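Local coordinates for protein dihydrofolate reductase (Enterococcus faecalis, PDB 4M7U) that catalyses the NADPH-dependent reduction of dihydrofolate to tetrahydrofolate in folate metabolism, and is held here in complex with its NADP(H) cofactor, at residues Leu10-Ala15 / Val109-Leu114; Leu121-Ile126 / Glu165-Asn170; Thr67-Thr72 / Glu89-Tyr94. All coordinates share one frame; numbering follows the deposited sequence.

How the contacts relate
All three contacts build on the single mixed sheet of the dihydrofolate reductase fold. Contact 1 sets helix 108-114 on strand 9-17, its centre about 5 Å from the centre of the chain. Contact 2, centred about 11 Å from contact 1, pairs the neighbouring strand 120-126 with strand 162-169; between these two contacts Ala-12 O lies 2.7 Å from Tyr-122 N, a probable hydrogen bond. Contact 3 packs helix 88-97 on strand 67-71 and is nested in the loop that contact 1 closes; their centres are about 13 Å apart. Contacts 1 and 3 both touch NADP. Contacts 2 and 3 do not meet, with nearest atoms about 10 Å apart.

Contact 1: Leu10-Ala15 / Val109-Leu114; sequences LAAIWA and VVFKEL. With NAP (NADP nicotinamide-adenine-dinucleotide phosphate), chain B.
In the beta-alpha-beta crossover from strand 101-104 to strand 120-126, helix 108-114 passes over the intervening strand 9-17, and Phe-111 is the main helix residue packed against it. The two segments run at 147° with their axes 10.2 Å apart, and the packing between them is largely apolar. The tip of the Phe-111 ring does most of the touching: CZ comes to 3.5 Å from Trp-14 CB, while CE1 packs at 4.2 Å on Ala-12 CB. Ile-13 O meets the ring at its edge, 3.7 Å from Phe-111 CZ. Trp-14 and Phe-111 cross obliquely, the five-membered ring and the phenyl plane turned 54° apart. The indole CG, set by chi1 (77°) between the backbone N and the carbonyl carbon, stands 4.2 Å from Phe-111 CZ, farther than CB. Phe-136 stacks on Trp-14 and also meets Phe-111, and Gln-16 OE1 accepts from the indole NE1. At the start of the strand, Leu-10 CD2 packs on Leu-114 CD2.

The same helix also binds NADP, its N-terminal end facing the pyrophosphate, where backbone NH groups would suit the negative charge: Val-109 N gives a hydrogen bond to O1N at 3.0 Å, and Val-110 N a weak one to O1A. One turn on, the adenine amino group N6A donates to Glu-113 OE2 at 2.9 Å.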
loop_
_atom_site.group_PDB
_atom_site.type_symbol
_atom_site.label_atom_id
_atom_site.label_comp_id
_atom_site.label_asym_id
_atom_site.label_seq_id
_atom_site.Cartn_x
_atom_site.Cartn_y
_atom_site.Cartn_z
ATOM N N LEU A 10 -3.701 -8.148 -6.954
ATOM C CA LEU A 10 -3.201 -6.910 -6.381
ATOM C C LEU A 10 -4.177 -6.363 -5.331
ATOM O O LEU A 10 -5.365 -6.204 -5.592
ATOM C CB LEU A 10 -2.944 -5.869 -7.478
ATOM C CG LEU A 10 -1.639 -5.991 -8.269
ATOM C CD1 LEU A 10 -1.795 -6.978 -9.400
ATOM C CD2 LEU A 10 -1.218 -4.640 -8.809
ATOM N N ALA A 11 -3.656 -6.110 -4.136
ATOM C CA ALA A 11 -4.390 -5.414 -3.092
ATOM C C ALA A 11 -3.649 -4.121 -2.848
ATOM O O ALA A 11 -2.416 -4.117 -2.809
ATOM C CB ALA A 11 -4.411 -6.238 -1.808
ATOM N N ALA A 12 -4.378 -3.019 -2.691
ATOM C CA ALA A 12 -3.752 -1.792 -2.203
ATOM C C ALA A 12 -4.106 -1.630 -0.719
ATOM O O ALA A 12 -5.269 -1.798 -0.322
ATOM C CB ALA A 12 -4.210 -0.586 -3.010
ATOM N N ILE A 13 -3.101 -1.336 0.103
ATOM C CA ILE A 13 -3.324 -1.148 1.535
ATOM C C ILE A 13 -2.699 0.156 2.018
ATOM O O ILE A 13 -1.561 0.481 1.671
ATOM C CB ILE A 13 -2.778 -2.328 2.366
ATOM C CG1 ILE A 13 -3.143 -2.149 3.842
ATOM C CG2 ILE A 13 -1.279 -2.408 2.242
ATOM C CD1 ILE A 13 -2.909 -3.385 4.676
ATOM N N TRP A 14 -3.447 0.927 2.798
ATOM C CA TRP A 14 -2.900 2.174 3.309
ATOM C C TRP A 14 -3.697 2.664 4.494
ATOM O O TRP A 14 -4.826 2.211 4.724
ATOM C CB TRP A 14 -2.825 3.254 2.212
ATOM C CG TRP A 14 -4.129 3.909 1.858
ATOM C CD1 TRP A 14 -4.600 5.113 2.316
ATOM C CD2 TRP A 14 -5.137 3.385 0.973
ATOM N NE1 TRP A 14 -5.840 5.367 1.765
ATOM C CE2 TRP A 14 -6.189 4.328 0.951
ATOM C CE3 TRP A 14 -5.239 2.222 0.201
ATOM C CZ2 TRP A 14 -7.337 4.135 0.160
ATOM C CZ3 TRP A 14 -6.375 2.028 -0.570
ATOM C CH2 TRP A 14 -7.415 2.985 -0.585
ATOM N N ALA A 15 -3.080 3.566 5.254
ATOM C CA ALA A 15 -3.779 4.312 6.285
ATOM C C ALA A 15 -3.753 5.776 5.878
ATOM O O ALA A 15 -2.745 6.266 5.346
ATOM C CB ALA A 15 -3.114 4.129 7.636
ATOM N N VAL A 109 1.877 8.423 -6.103
ATOM C CA VAL A 109 2.045 8.098 -7.532
ATOM C C VAL A 109 1.771 6.620 -7.820
ATOM O O VAL A 109 1.064 6.274 -8.782
ATOM C CB VAL A 109 3.464 8.423 -8.039
ATOM C CG1 VAL A 109 3.628 7.948 -9.477
ATOM C CG2 VAL A 109 3.725 9.918 -7.955
ATOM N N VAL A 110 2.328 5.752 -6.980
ATOM C CA VAL A 110 2.124 4.322 -7.130
ATOM C C VAL A 110 0.655 3.941 -7.011
ATOM O O VAL A 110 0.145 3.168 -7.827
ATOM C CB VAL A 110 2.991 3.539 -6.132
ATOM C CG1 VAL A 110 2.792 2.042 -6.300
ATOM C CG2 VAL A 110 4.442 3.861 -6.380
ATOM N N PHE A 111 -0.037 4.491 -6.012
ATOM C CA PHE A 111 -1.480 4.211 -5.834
ATOM C C PHE A 111 -2.319 4.607 -7.061
ATOM O O PHE A 111 -3.123 3.819 -7.569
ATOM C CB PHE A 111 -2.017 4.948 -4.604
ATOM C CG PHE A 111 -1.670 4.295 -3.293
ATOM C CD1 PHE A 111 -1.743 2.917 -3.135
ATOM C CD2 PHE A 111 -1.301 5.070 -2.203
ATOM C CE1 PHE A 111 -1.433 2.322 -1.900
ATOM C CE2 PHE A 111 -0.995 4.490 -0.977
ATOM C CZ PHE A 111 -1.057 3.108 -0.831
ATOM N N LYS A 112 -2.124 5.834 -7.534
ATOM C CA LYS A 112 -2.854 6.344 -8.696
ATOM C C LYS A 112 -2.639 5.489 -9.958
ATOM O O LYS A 112 -3.562 5.304 -10.744
ATOM C CB LYS A 112 -2.435 7.788 -8.968
ATOM C CG LYS A 112 -3.360 8.572 -9.886
ATOM C CD LYS A 112 -2.710 9.900 -10.270
ATOM C CE LYS A 112 -3.676 11.062 -10.105
ATOM N NZ LYS A 112 -4.869 10.898 -10.970
ATOM N N GLU A 113 -1.427 4.964 -10.145
ATOM C CA GLU A 113 -1.122 4.150 -11.326
ATOM C C GLU A 113 -1.616 2.740 -11.228
ATOM O O GLU A 113 -1.946 2.127 -12.239
ATOM C CB GLU A 113 0.385 3.994 -11.492
ATOM C CG GLU A 113 1.137 5.232 -11.697
ATOM C CD GLU A 113 2.608 4.941 -11.653
ATOM O OE1 GLU A 113 3.048 4.249 -10.694
ATOM O OE2 GLU A 113 3.305 5.372 -12.597
ATOM N N LEU A 114 -1.599 2.193 -10.019
ATOM C CA LEU A 114 -1.766 0.749 -9.862
ATOM C C LEU A 114 -3.116 0.357 -9.285
ATOM O O LEU A 114 -3.550 -0.788 -9.436
ATOM C CB LEU A 114 -0.602 0.161 -9.047
ATOM C CG LEU A 114 0.632 -0.074 -9.939
ATOM C CD1 LEU A 114 1.893 -0.287 -9.122
ATOM C CD2 LEU A 114 0.379 -1.285 -10.823
HETATM P PA NAP B . 5.990 7.503 -4.133
HETATM O O1A NAP B . 4.708 7.088 -4.919
HETATM O O2A NAP B . 6.225 6.623 -2.919
HETATM O O5B NAP B . 7.242 7.336 -5.059
HETATM C C5B NAP B . 7.317 8.032 -6.269
HETATM C C4B NAP B . 8.443 7.524 -7.113
HETATM O O4B NAP B . 8.387 6.064 -7.445
HETATM C C3B NAP B . 8.882 8.247 -8.363
HETATM O O3B NAP B . 9.427 9.511 -8.303
HETATM C C2B NAP B . 9.630 7.188 -9.082
HETATM O O2B NAP B . 10.960 6.970 -8.784
HETATM C C1B NAP B . 8.613 6.079 -8.912
HETATM N N9A NAP B . 7.655 5.468 -9.779
HETATM C C8A NAP B . 6.334 5.553 -9.620
HETATM N N7A NAP B . 5.732 4.969 -10.772
HETATM C C5A NAP B . 6.751 4.564 -11.635
HETATM C C6A NAP B . 6.715 3.944 -12.891
HETATM N N6A NAP B . 5.447 3.622 -13.493
HETATM N N1A NAP B . 7.866 3.665 -13.496
HETATM C C2A NAP B . 9.072 3.966 -12.914
HETATM N N3A NAP B . 9.111 4.584 -11.666
HETATM C C4A NAP B . 7.945 4.864 -11.063
HETATM O O3 NAP B . 5.955 9.026 -3.713
HETATM P PN NAP B . 4.647 9.895 -3.484
HETATM O O1N NAP B . 3.943 10.155 -4.853
HETATM O O2N NAP B . 3.671 9.239 -2.532
HETATM O O5D NAP B . 5.166 11.228 -2.806
HETATM C C5D NAP B . 6.344 11.136 -2.041
HETATM C C4D NAP B . 7.226 12.367 -1.941
HETATM O O4D NAP B . 6.862 13.591 -2.693
HETATM C C3D NAP B . 7.771 12.826 -0.589
HETATM O O3D NAP B . 9.071 12.733 -0.337
HETATM C C2D NAP B . 7.143 14.172 -0.357
HETATM O O2D NAP B . 7.692 15.077 0.527
HETATM C C1D NAP B . 6.711 14.678 -1.718
HETATM N N1N NAP B . 5.760 15.733 -1.971
HETATM C C2N NAP B . 5.873 17.126 -1.569
HETATM C C3N NAP B . 4.827 18.151 -2.026
HETATM C C7N NAP B . 5.300 19.549 -2.195
HETATM O O7N NAP B . 6.414 19.732 -2.668
HETATM N N7N NAP B . 4.675 20.596 -1.454
HETATM C C4N NAP B . 3.466 17.683 -2.601
HETATM C C5N NAP B . 3.326 16.141 -2.715
HETATM C C6N NAP B . 4.448 15.197 -2.245
HETATM P P2B NAP B . 12.031 7.825 -9.554
HETATM O O1X NAP B . 11.789 9.341 -9.260
HETATM O O2X NAP B . 13.437 7.427 -9.007
HETATM O O3X NAP B . 11.899 7.554 -11.035
#

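Contact 2: Leu121-Ile126 / Glu165-Asn170; sequences LYRTMI and ETYHRN
The guanidinium of Arg-123 has Met-125 CE over one face, offset toward the rim, and the carboxylate of Glu-165 at its edge, across this antiparallel pair of strands in the dihydrofolate reductase sheet. The Tyr-167 ring, 87° from the guanidinium plane, carries Leu-121 O and Glu-165 OE1 at its edge. Arg-123 and Glu-165 lie side by side, pointing the same way, in a salt bridge in which two nitrogens converge on one oxygen. NH2 reaches Glu-165 OE1 at 2.8 Å on the syn side, and NE reaches the same atom at 2.9 Å from above the carboxylate plane. The bend at chi3 (80°) sets NE for this grip. Tyr-167 OH is a third donor to Glu-165 OE1, at 2.6 Å, so one oxygen accepts from three donors; this would probably favour the charged carboxylate. Lys-146 forms a long, weak ion pair with the other oxygen, OE2.

Beneath these groups the backbones pair through Leu-121 with Tyr-167 and Arg-123 with Glu-165, both hydrogen-bonded pairs; Glu-165 N to Arg-123 O, at 2.7 Å, is nearly straight (167°). Leu-121 CB packs on Tyr-167 CB at 3.9 Å. The non-hydrogen-bonded pair between them, Tyr-122 with Thr-166, turns to the opposite face, where Tyr-122 CE2 lies 3.8 Å from Thr-166 CG2.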
loop_
_atom_site.group_PDB
_atom_site.type_symbol
_atom_site.label_atom_id
_atom_site.label_comp_id
_atom_site.label_asym_id
_atom_site.label_seq_id
_atom_site.Cartn_x
_atom_site.Cartn_y
_atom_site.Cartn_z
ATOM N N LEU A 121 -9.182 -2.992 -2.008
ATOM C CA LEU A 121 -8.560 -1.902 -1.254
ATOM C C LEU A 121 -8.744 -2.151 0.244
ATOM O O LEU A 121 -9.870 -2.354 0.726
ATOM C CB LEU A 121 -9.196 -0.558 -1.620
ATOM C CG LEU A 121 -9.291 -0.229 -3.115
ATOM C CD1 LEU A 121 -10.007 1.099 -3.310
ATOM C CD2 LEU A 121 -7.894 -0.181 -3.762
ATOM N N TYR A 122 -7.638 -2.134 0.977
ATOM C CA TYR A 122 -7.683 -2.152 2.432
ATOM C C TYR A 122 -7.288 -0.780 2.951
ATOM O O TYR A 122 -6.121 -0.384 2.859
ATOM C CB TYR A 122 -6.704 -3.183 2.974
ATOM C CG TYR A 122 -7.041 -4.605 2.589
ATOM C CD1 TYR A 122 -6.183 -5.346 1.787
ATOM C CD2 TYR A 122 -8.207 -5.214 3.043
ATOM C CE1 TYR A 122 -6.473 -6.656 1.443
ATOM C CE2 TYR A 122 -8.511 -6.531 2.699
ATOM C CZ TYR A 122 -7.638 -7.240 1.899
ATOM O OH TYR A 122 -7.930 -8.540 1.555
ATOM N N ARG A 123 -8.251 -0.044 3.494
ATOM C CA ARG A 123 -7.982 1.309 3.983
ATOM C C ARG A 123 -8.239 1.446 5.471
ATOM O O ARG A 123 -9.313 1.067 5.974
ATOM C CB ARG A 123 -8.846 2.340 3.238
ATOM C CG ARG A 123 -8.611 3.778 3.724
ATOM C CD ARG A 123 -9.377 4.787 2.871
ATOM N NE ARG A 123 -10.781 4.877 3.253
ATOM C CZ ARG A 123 -11.572 5.899 2.947
ATOM N NH1 ARG A 123 -11.095 6.921 2.239
ATOM N NH2 ARG A 123 -12.833 5.908 3.361
ATOM N N THR A 124 -7.259 1.996 6.182
ATOM C CA THR A 124 -7.459 2.353 7.586
ATOM C C THR A 124 -7.773 3.840 7.648
ATOM O O THR A 124 -6.904 4.678 7.396
ATOM C CB THR A 124 -6.214 2.084 8.435
ATOM O OG1 THR A 124 -5.910 0.680 8.405
ATOM C CG2 THR A 124 -6.452 2.537 9.889
ATOM N N MET A 125 -9.021 4.171 7.952
ATOM C CA MET A 125 -9.444 5.573 8.021
ATOM C C MET A 125 -9.260 6.083 9.451
ATOM O O MET A 125 -9.908 5.597 10.384
ATOM C CB MET A 125 -10.905 5.706 7.555
ATOM C CG MET A 125 -11.457 7.138 7.586
ATOM S SD MET A 125 -10.391 8.375 6.798
ATOM C CE MET A 125 -10.997 8.318 5.141
ATOM N N ILE A 126 -8.358 7.043 9.628
ATOM C CA ILE A 126 -8.072 7.575 10.956
ATOM C C ILE A 126 -8.797 8.906 11.157
ATOM O O ILE A 126 -8.568 9.880 10.424
ATOM C CB ILE A 126 -6.552 7.765 11.156
ATOM C CG1 ILE A 126 -5.807 6.450 10.852
ATOM C CG2 ILE A 126 -6.259 8.226 12.552
ATOM C CD1 ILE A 126 -4.270 6.576 10.919
ATOM N N GLU A 165 -11.361 -0.526 6.715
ATOM C CA GLU A 165 -12.331 -0.718 5.649
ATOM C C GLU A 165 -11.814 -1.627 4.533
ATOM O O GLU A 165 -10.625 -1.621 4.216
ATOM C CB GLU A 165 -12.723 0.639 5.052
ATOM C CG GLU A 165 -13.191 1.663 6.074
ATOM C CD GLU A 165 -13.503 3.003 5.432
ATOM O OE1 GLU A 165 -12.978 3.272 4.317
ATOM O OE2 GLU A 165 -14.279 3.786 6.030
ATOM N N THR A 166 -12.726 -2.382 3.920
ATOM C CA THR A 166 -12.401 -3.192 2.748
ATOM C C THR A 166 -13.289 -2.800 1.566
ATOM O O THR A 166 -14.511 -2.714 1.715
ATOM C CB THR A 166 -12.600 -4.687 3.054
ATOM O OG1 THR A 166 -11.868 -5.029 4.240
ATOM C CG2 THR A 166 -12.121 -5.564 1.879
ATOM N N TYR A 167 -12.683 -2.564 0.402
ATOM C CA TYR A 167 -13.435 -2.284 -0.829
ATOM C C TYR A 167 -13.191 -3.379 -1.880
ATOM O O TYR A 167 -12.085 -3.914 -1.981
ATOM C CB TYR A 167 -13.061 -0.910 -1.397
ATOM C CG TYR A 167 -13.381 0.254 -0.478
ATOM C CD1 TYR A 167 -12.577 0.538 0.617
ATOM C CD2 TYR A 167 -14.489 1.064 -0.705
ATOM C CE1 TYR A 167 -12.858 1.598 1.453
ATOM C CE2 TYR A 167 -14.782 2.130 0.134
ATOM C CZ TYR A 167 -13.963 2.387 1.207
ATOM O OH TYR A 167 -14.237 3.432 2.049
ATOM N N HIS A 168 -14.239 -3.739 -2.622
ATOM C CA HIS A 168 -14.132 -4.713 -3.713
ATOM C C HIS A 168 -14.679 -4.028 -4.960
ATOM O O HIS A 168 -15.371 -3.009 -4.859
ATOM C CB HIS A 168 -14.967 -5.974 -3.440
ATOM C CG HIS A 168 -14.391 -6.916 -2.421
ATOM N ND1 HIS A 168 -15.062 -8.034 -1.987
ATOM C CD2 HIS A 168 -13.203 -6.901 -1.756
ATOM C CE1 HIS A 168 -14.320 -8.674 -1.095
ATOM N NE2 HIS A 168 -13.196 -8.015 -0.937
ATOM N N ARG A 169 -14.389 -4.576 -6.137
ATOM C CA ARG A 169 -14.891 -3.977 -7.377
ATOM C C ARG A 169 -16.372 -4.269 -7.602
ATOM O O ARG A 169 -16.847 -5.350 -7.254
ATOM C CB ARG A 169 -14.052 -4.429 -8.583
ATOM C CG ARG A 169 -12.742 -3.657 -8.684
ATOM C CD ARG A 169 -11.922 -3.991 -9.912
ATOM N NE ARG A 169 -10.783 -3.079 -9.981
ATOM C CZ ARG A 169 -10.775 -1.946 -10.668
ATOM N NH1 ARG A 169 -11.840 -1.595 -11.383
ATOM N NH2 ARG A 169 -9.695 -1.178 -10.653
ATOM N N ASN A 170 -17.099 -3.305 -8.169
ATOM C CA ASN A 170 -18.495 -3.537 -8.557
ATOM C C ASN A 170 -18.655 -3.858 -10.045
ATOM O O ASN A 170 -17.761 -4.413 -10.693
ATOM C CB ASN A 170 -19.388 -2.350 -8.165
ATOM C CG ASN A 170 -18.980 -1.047 -8.849
ATOM O OD1 ASN A 170 -18.449 -1.046 -9.961
ATOM N ND2 ASN A 170 -19.241 0.076 -8.183
#

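Contact 3: Thr67-Thr72 / Glu89-Tyr94; sequences TTIVLT and EEILAY. With NAP (NADP nicotinamide-adenine-dinucleotide phosphate), chain B.
Strand 67-71 and helix 88-97 run nearly antiparallel, at 163° over these segments, with their axes 10.5 Å apart and Leu-71 and Ile-91 nearest by CA. The helix belongs to the beta-alpha-beta crossover from strand 83-85 to strand 101-104 in the dihydrofolate reductase fold, and over strand 67-71 it packs on one face of the sheet through side chains.

Ile-69 sits between two helix residues, one turn apart. Its CD1 lies over one face of the Tyr-94 ring in a CH-pi contact, 3.8 Å from the centroid and 14° off the normal, slightly toward the rim. Its other branch, CG2, meets Ile-91 CD1 at 3.6 Å, the two isoleucines sliding past each other in opposite directions. CG1, which leads to CD1, is anti to the carbonyl carbon (chi1 -62°), while CG2 is anti to the backbone N. Leu-71 CD1 packs at a slant against Ile-91 CG1 at 3.9 Å. At the far end of the contact, Tyr-94 OH comes within 3.8 Å of Thr-67 CG2. That hydroxyl is hydrogen-bonded to Thr-47 OG1 and, at 2.7 Å, to a water near the ring plane, which is only weakly tied to Thr-67 OG1.

Leu-71 also lines the cofactor pocket: its CG lies 3.6 Å from C4A of the NADP adenine. Next to it Thr-72, with OG1 anti to the backbone N, reaches the 2'-phosphate that marks NADP, and Arg-52 also binds the cofactor; Thr-72 OG1 donates to O2X of NADP at 2.6 Å.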
loop_
_atom_site.group_PDB
_atom_site.type_symbol
_atom_site.label_atom_id
_atom_site.label_comp_id
_atom_site.label_asym_id
_atom_site.label_seq_id
_atom_site.Cartn_x
_atom_site.Cartn_y
_atom_site.Cartn_z
ATOM N N THR A 67 8.729 -10.309 0.273
ATOM C CA THR A 67 9.508 -9.747 -0.820
ATOM C C THR A 67 9.031 -8.311 -1.023
ATOM O O THR A 67 7.830 -8.076 -1.180
ATOM C CB THR A 67 9.300 -10.538 -2.132
ATOM O OG1 THR A 67 9.792 -11.876 -1.974
ATOM C CG2 THR A 67 10.043 -9.869 -3.295
ATOM N N THR A 68 9.955 -7.353 -1.000
ATOM C CA THR A 68 9.624 -5.969 -1.336
ATOM C C THR A 68 10.123 -5.616 -2.739
ATOM O O THR A 68 11.268 -5.934 -3.096
ATOM C CB THR A 68 10.233 -4.988 -0.336
ATOM O OG1 THR A 68 9.739 -5.277 0.982
ATOM C CG2 THR A 68 9.880 -3.533 -0.710
ATOM N N ILE A 69 9.270 -4.980 -3.543
ATOM C CA ILE A 69 9.712 -4.405 -4.822
ATOM C C ILE A 69 9.742 -2.865 -4.743
ATOM O O ILE A 69 8.753 -2.243 -4.344
ATOM C CB ILE A 69 8.790 -4.824 -5.994
ATOM C CG1 ILE A 69 8.798 -6.349 -6.190
ATOM C CG2 ILE A 69 9.215 -4.132 -7.278
ATOM C CD1 ILE A 69 7.639 -6.860 -7.051
ATOM N N VAL A 70 10.871 -2.246 -5.100
ATOM C CA VAL A 70 10.930 -0.778 -5.181
ATOM C C VAL A 70 10.833 -0.302 -6.631
ATOM O O VAL A 70 11.542 -0.807 -7.513
ATOM C CB VAL A 70 12.177 -0.193 -4.497
ATOM C CG1 VAL A 70 12.199 1.303 -4.649
ATOM C CG2 VAL A 70 12.170 -0.554 -3.012
ATOM N N LEU A 71 9.929 0.647 -6.879
ATOM C CA LEU A 71 9.660 1.113 -8.236
ATOM C C LEU A 71 10.417 2.424 -8.467
ATOM O O LEU A 71 10.322 3.348 -7.655
ATOM C CB LEU A 71 8.149 1.311 -8.415
ATOM C CG LEU A 71 7.505 1.472 -9.792
ATOM C CD1 LEU A 71 7.966 0.384 -10.736
ATOM C CD2 LEU A 71 5.987 1.428 -9.635
ATOM N N THR A 72 11.190 2.496 -9.552
ATOM C CA THR A 72 11.980 3.693 -9.869
ATOM C C THR A 72 12.335 3.699 -11.344
ATOM O O THR A 72 12.499 2.641 -11.936
ATOM C CB THR A 72 13.280 3.776 -9.005
ATOM O OG1 THR A 72 14.034 4.955 -9.341
ATOM C CG2 THR A 72 14.147 2.546 -9.216
ATOM N N GLU A 89 4.208 -1.984 -16.101
ATOM C CA GLU A 89 4.140 -3.233 -16.863
ATOM C C GLU A 89 4.947 -4.319 -16.165
ATOM O O GLU A 89 4.454 -5.430 -15.964
ATOM C CB GLU A 89 4.625 -3.045 -18.308
ATOM C CG GLU A 89 3.799 -2.049 -19.135
ATOM C CD GLU A 89 4.018 -0.587 -18.723
ATOM O OE1 GLU A 89 5.157 -0.224 -18.355
ATOM O OE2 GLU A 89 3.048 0.202 -18.755
ATOM N N GLU A 90 6.168 -3.970 -15.762
ATOM C CA GLU A 90 7.075 -4.897 -15.088
ATOM C C GLU A 90 6.471 -5.413 -13.779
ATOM O O GLU A 90 6.553 -6.608 -13.492
ATOM C CB GLU A 90 8.427 -4.213 -14.828
ATOM C CG GLU A 90 9.637 -5.146 -14.812
ATOM C CD GLU A 90 10.941 -4.419 -14.459
ATOM O OE1 GLU A 90 11.035 -3.197 -14.711
ATOM O OE2 GLU A 90 11.870 -5.063 -13.910
ATOM N N ILE A 91 5.863 -4.515 -12.998
ATOM C CA ILE A 91 5.146 -4.899 -11.779
ATOM C C ILE A 91 4.023 -5.884 -12.114
ATOM O O ILE A 91 3.866 -6.912 -11.458
ATOM C CB ILE A 91 4.515 -3.677 -11.062
ATOM C CG1 ILE A 91 5.588 -2.688 -10.588
ATOM C CG2 ILE A 91 3.644 -4.129 -9.880
ATOM C CD1 ILE A 91 6.548 -3.257 -9.560
ATOM N N LEU A 92 3.243 -5.577 -13.147
ATOM C CA LEU A 92 2.110 -6.437 -13.511
ATOM C C LEU A 92 2.542 -7.832 -13.988
ATOM O O LEU A 92 1.840 -8.826 -13.759
ATOM C CB LEU A 92 1.223 -5.741 -14.546
ATOM C CG LEU A 92 0.518 -4.495 -14.001
ATOM C CD1 LEU A 92 -0.334 -3.819 -15.071
ATOM C CD2 LEU A 92 -0.329 -4.868 -12.794
ATOM N N ALA A 93 3.709 -7.910 -14.624
ATOM C CA ALA A 93 4.204 -9.190 -15.110
ATOM C C ALA A 93 4.641 -10.081 -13.957
ATOM O O ALA A 93 4.417 -11.296 -13.974
ATOM C CB ALA A 93 5.347 -8.983 -16.096
ATOM N N TYR A 94 5.288 -9.479 -12.963
ATOM C CA TYR A 94 5.648 -10.192 -11.738
ATOM C C TYR A 94 4.383 -10.677 -11.013
ATOM O O TYR A 94 4.304 -11.837 -10.590
ATOM C CB TYR A 94 6.455 -9.277 -10.810
ATOM C CG TYR A 94 6.719 -9.864 -9.430
ATOM C CD1 TYR A 94 7.909 -10.525 -9.152
ATOM C CD2 TYR A 94 5.787 -9.739 -8.401
ATOM C CE1 TYR A 94 8.160 -11.053 -7.883
ATOM C CE2 TYR A 94 6.025 -10.272 -7.140
ATOM C CZ TYR A 94 7.215 -10.920 -6.884
ATOM O OH TYR A 94 7.451 -11.443 -5.627
HETATM P PA NAP B . 5.990 7.503 -4.133
HETATM O O1A NAP B . 4.708 7.088 -4.919
HETATM O O2A NAP B . 6.225 6.623 -2.919
HETATM O O5B NAP B . 7.242 7.336 -5.059
HETATM C C5B NAP B . 7.317 8.032 -6.269
HETATM C C4B NAP B . 8.443 7.524 -7.113
HETATM O O4B NAP B . 8.387 6.064 -7.445
HETATM C C3B NAP B . 8.882 8.247 -8.363
HETATM O O3B NAP B . 9.427 9.511 -8.303
HETATM C C2B NAP B . 9.630 7.188 -9.082
HETATM O O2B NAP B . 10.960 6.970 -8.784
HETATM C C1B NAP B . 8.613 6.079 -8.912
HETATM N N9A NAP B . 7.655 5.468 -9.779
HETATM C C8A NAP B . 6.334 5.553 -9.620
HETATM N N7A NAP B . 5.732 4.969 -10.772
HETATM C C5A NAP B . 6.751 4.564 -11.635
HETATM C C6A NAP B . 6.715 3.944 -12.891
HETATM N N6A NAP B . 5.447 3.622 -13.493
HETATM N N1A NAP B . 7.866 3.665 -13.496
HETATM C C2A NAP B . 9.072 3.966 -12.914
HETATM N N3A NAP B . 9.111 4.584 -11.666
HETATM C C4A NAP B . 7.945 4.864 -11.063
HETATM O O3 NAP B . 5.955 9.026 -3.713
HETATM P PN NAP B . 4.647 9.895 -3.484
HETATM O O1N NAP B . 3.943 10.155 -4.853
HETATM O O2N NAP B . 3.671 9.239 -2.532
HETATM O O5D NAP B . 5.166 11.228 -2.806
HETATM C C5D NAP B . 6.344 11.136 -2.041
HETATM C C4D NAP B . 7.226 12.367 -1.941
HETATM O O4D NAP B . 6.862 13.591 -2.693
HETATM C C3D NAP B . 7.771 12.826 -0.589
HETATM O O3D NAP B . 9.071 12.733 -0.337
HETATM C C2D NAP B . 7.143 14.172 -0.357
HETATM O O2D NAP B . 7.692 15.077 0.527
HETATM C C1D NAP B . 6.711 14.678 -1.718
HETATM N N1N NAP B . 5.760 15.733 -1.971
HETATM C C2N NAP B . 5.873 17.126 -1.569
HETATM C C3N NAP B . 4.827 18.151 -2.026
HETATM C C7N NAP B . 5.300 19.549 -2.195
HETATM O O7N NAP B . 6.414 19.732 -2.668
HETATM N N7N NAP B . 4.675 20.596 -1.454
HETATM C C4N NAP B . 3.466 17.683 -2.601
HETATM C C5N NAP B . 3.326 16.141 -2.715
HETATM C C6N NAP B . 4.448 15.197 -2.245
HETATM P P2B NAP B . 12.031 7.825 -9.554
HETATM O O1X NAP B . 11.789 9.341 -9.260
HETATM O O2X NAP B . 13.437 7.427 -9.007
HETATM O O3X NAP B . 11.899 7.554 -11.035
HETATM O O HOH W 1 9.296 -13.315 -4.991
#